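Local coordinates for uncharacterized protein (PDB 4JPQ) that is of unknown function but probably binds carbohydrate, at residues Pro36-Trp42 / Phe195-Ile201. Numbering follows the deposited sequence.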
loop_
_atom_site.group_PDB
_atom_site.type_symbol
_atom_site.label_atom_id
_atom_site.label_comp_id
_atom_site.label_asym_id
_atom_site.label_seq_id
_atom_site.Cartn_x
_atom_site.Cartn_y
_atom_site.Cartn_z
ATOM N N PRO A 36 -0.521 13.363 -2.200
ATOM C CA PRO A 36 0.793 13.082 -2.763
ATOM C C PRO A 36 1.618 12.148 -1.853
ATOM O O PRO A 36 1.500 12.214 -0.628
ATOM C CB PRO A 36 1.430 14.474 -2.877
ATOM C CG PRO A 36 0.794 15.274 -1.797
ATOM C CD PRO A 36 -0.561 14.679 -1.533
ATOM N N LEU A 37 2.395 11.259 -2.477
ATOM C CA LEU A 37 3.331 10.340 -1.806
ATOM C C LEU A 37 4.681 10.747 -2.399
ATOM O O LEU A 37 5.107 10.211 -3.419
ATOM C CB LEU A 37 2.942 8.896 -2.118
ATOM C CG LEU A 37 3.544 7.745 -1.307
ATOM C CD1 LEU A 37 2.869 6.438 -1.705
ATOM C CD2 LEU A 37 5.048 7.627 -1.452
ATOM N N ASP A 38 5.305 11.749 -1.777
ATOM C CA ASP A 38 6.497 12.386 -2.337
ATOM C C ASP A 38 7.560 12.823 -1.326
ATOM O O ASP A 38 8.319 13.775 -1.600
ATOM C CB ASP A 38 6.029 13.595 -3.194
ATOM C CG ASP A 38 5.375 14.711 -2.367
ATOM O OD1 ASP A 38 4.926 14.435 -1.223
ATOM O OD2 ASP A 38 5.306 15.862 -2.881
ATOM N N VAL A 39 7.628 12.145 -0.178
ATOM C CA VAL A 39 8.629 12.484 0.828
ATOM C C VAL A 39 9.884 11.661 0.528
ATOM O O VAL A 39 9.855 10.432 0.606
ATOM C CB VAL A 39 8.131 12.281 2.270
ATOM C CG1 VAL A 39 9.166 12.791 3.287
ATOM C CG2 VAL A 39 6.813 13.027 2.474
ATOM N N VAL A 40 10.963 12.374 0.184
ATOM C CA VAL A 40 12.284 11.819 -0.112
ATOM C C VAL A 40 13.056 11.954 1.194
ATOM O O VAL A 40 13.676 12.984 1.462
ATOM C CB VAL A 40 12.972 12.607 -1.260
ATOM C CG1 VAL A 40 14.378 12.083 -1.534
ATOM C CG2 VAL A 40 12.128 12.549 -2.532
ATOM N N ASN A 41 12.992 10.913 2.019
ATOM C CA ASN A 41 13.625 10.921 3.353
ATOM C C ASN A 41 15.136 10.777 3.365
ATOM O O ASN A 41 15.755 11.209 4.335
ATOM C CB ASN A 41 13.046 9.816 4.228
ATOM C CG ASN A 41 11.570 10.001 4.505
ATOM O OD1 ASN A 41 11.178 10.975 5.145
ATOM N ND2 ASN A 41 10.744 9.046 4.061
ATOM N N TRP A 42 15.716 10.171 2.314
ATOM C CA TRP A 42 17.159 9.929 2.217
ATOM C C TRP A 42 17.740 10.513 0.932
ATOM O O TRP A 42 17.420 10.043 -0.158
ATOM C CB TRP A 42 17.426 8.427 2.317
ATOM C CG TRP A 42 16.756 7.870 3.529
ATOM C CD1 TRP A 42 17.208 7.928 4.806
ATOM C CD2 TRP A 42 15.480 7.238 3.578
ATOM N NE1 TRP A 42 16.306 7.354 5.651
ATOM C CE2 TRP A 42 15.230 6.917 4.926
ATOM C CE3 TRP A 42 14.518 6.904 2.607
ATOM C CZ2 TRP A 42 14.050 6.276 5.343
ATOM C CZ3 TRP A 42 13.340 6.266 3.024
ATOM C CH2 TRP A 42 13.120 5.965 4.387
ATOM N N PHE A 195 13.161 5.457 -2.822
ATOM C CA PHE A 195 12.401 5.217 -1.588
ATOM C C PHE A 195 11.602 6.457 -1.195
ATOM O O PHE A 195 12.187 7.473 -0.804
ATOM C CB PHE A 195 13.369 4.815 -0.479
ATOM C CG PHE A 195 14.108 3.559 -0.775
ATOM C CD1 PHE A 195 13.457 2.325 -0.676
ATOM C CD2 PHE A 195 15.422 3.593 -1.218
ATOM C CE1 PHE A 195 14.121 1.133 -0.969
ATOM C CE2 PHE A 195 16.092 2.409 -1.526
ATOM C CZ PHE A 195 15.443 1.173 -1.396
ATOM N N LEU A 196 10.279 6.352 -1.332
ATOM C CA LEU A 196 9.321 7.433 -1.075
ATOM C C LEU A 196 8.287 7.031 -0.039
ATOM O O LEU A 196 7.887 5.867 0.019
ATOM C CB LEU A 196 8.617 7.818 -2.374
ATOM C CG LEU A 196 9.244 8.923 -3.227
ATOM C CD1 LEU A 196 10.749 8.817 -3.389
ATOM C CD2 LEU A 196 8.555 8.982 -4.584
ATOM N N SER A 197 7.883 7.999 0.785
ATOM C CA SER A 197 6.864 7.784 1.827
ATOM C C SER A 197 5.855 8.928 1.860
ATOM O O SER A 197 6.107 10.019 1.313
ATOM C CB SER A 197 7.496 7.645 3.213
ATOM O OG SER A 197 7.937 8.909 3.709
ATOM N N TRP A 198 4.720 8.657 2.513
ATOM C CA TRP A 198 3.657 9.640 2.686
ATOM C C TRP A 198 3.995 10.513 3.892
ATOM O O TRP A 198 4.160 11.737 3.743
ATOM C CB TRP A 198 2.286 8.956 2.826
ATOM C CG TRP A 198 1.223 9.869 3.309
ATOM C CD1 TRP A 198 0.740 10.986 2.680
ATOM C CD2 TRP A 198 0.512 9.756 4.532
ATOM N NE1 TRP A 198 -0.235 11.572 3.445
ATOM C CE2 TRP A 198 -0.397 10.833 4.587
ATOM C CE3 TRP A 198 0.546 8.841 5.592
ATOM C CZ2 TRP A 198 -1.265 11.024 5.664
ATOM C CZ3 TRP A 198 -0.321 9.027 6.664
ATOM C CH2 TRP A 198 -1.219 10.114 6.688
ATOM N N SER A 199 4.066 9.889 5.070
ATOM C CA SER A 199 4.425 10.595 6.298
ATOM C C SER A 199 5.937 10.428 6.428
ATOM O O SER A 199 6.449 9.347 6.051
ATOM C CB SER A 199 3.700 10.045 7.520
ATOM O OG SER A 199 4.054 10.783 8.671
ATOM N N PRO A 200 6.654 11.465 6.961
ATOM C CA PRO A 200 8.123 11.368 6.992
ATOM C C PRO A 200 8.716 10.385 8.000
ATOM O O PRO A 200 8.084 10.071 9.010
ATOM C CB PRO A 200 8.575 12.808 7.300
ATOM C CG PRO A 200 7.406 13.663 6.959
ATOM C CD PRO A 200 6.222 12.822 7.334
ATOM N N ILE A 201 9.936 9.935 7.695
ATOM C CA ILE A 201 10.714 8.971 8.496
ATOM C C ILE A 201 12.080 9.596 8.760
ATOM O O ILE A 201 12.715 10.092 7.822
ATOM C CB ILE A 201 10.894 7.624 7.753
ATOM C CG1 ILE A 201 9.539 6.929 7.566
ATOM C CG2 ILE A 201 11.859 6.707 8.507
ATOM C CD1 ILE A 201 9.553 5.789 6.572
HETATM O O HOH W 1 11.689 8.705 1.544
#
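Asn41 ties the segment 36-42, most of it the loop that follows strand 35-36, to two points of the segment 195-201: its ND2 donates to Ser197 OG at 2.8 Å, and its OD1 accepts the amide N of Ile201 at 3.0 Å in an almost linear bond. Ser197 OG in turn donates a hydrogen bond to Ser199 O, 2.8 Å away, so the turn after strand 195-197 is held from within. Beside this network, Val39 and Ser197 form a single antiparallel bridge, a hydrogen-bonded pair with Val39 N to Ser197 O at 3.0 Å and Ser197 N to Val39 O at 3.1 Å. A water continues the pairing where the backbones part, donating to Val39 O and Phe195 O and accepting from Asn41 N.

Apolar groups flank the polar centre. Leu37 CD2 packs 3.7 Å from Leu196 CB, while Trp42 lies against Phe195 CB (3.8 Å from CZ3) and Ile201 CG2 (3.9 Å from CZ2), its NE1 hydrogen-bonded to Leu203 O. The Trp198 ring meets Phe53 and Phe183 edge-to-face.

With strand 195-197 paired to strand 178-186, the polar link to the loop rests on one backbone bridge, the Asn41 amide and a water rather than on longer strand pairing, with apolar packing around it.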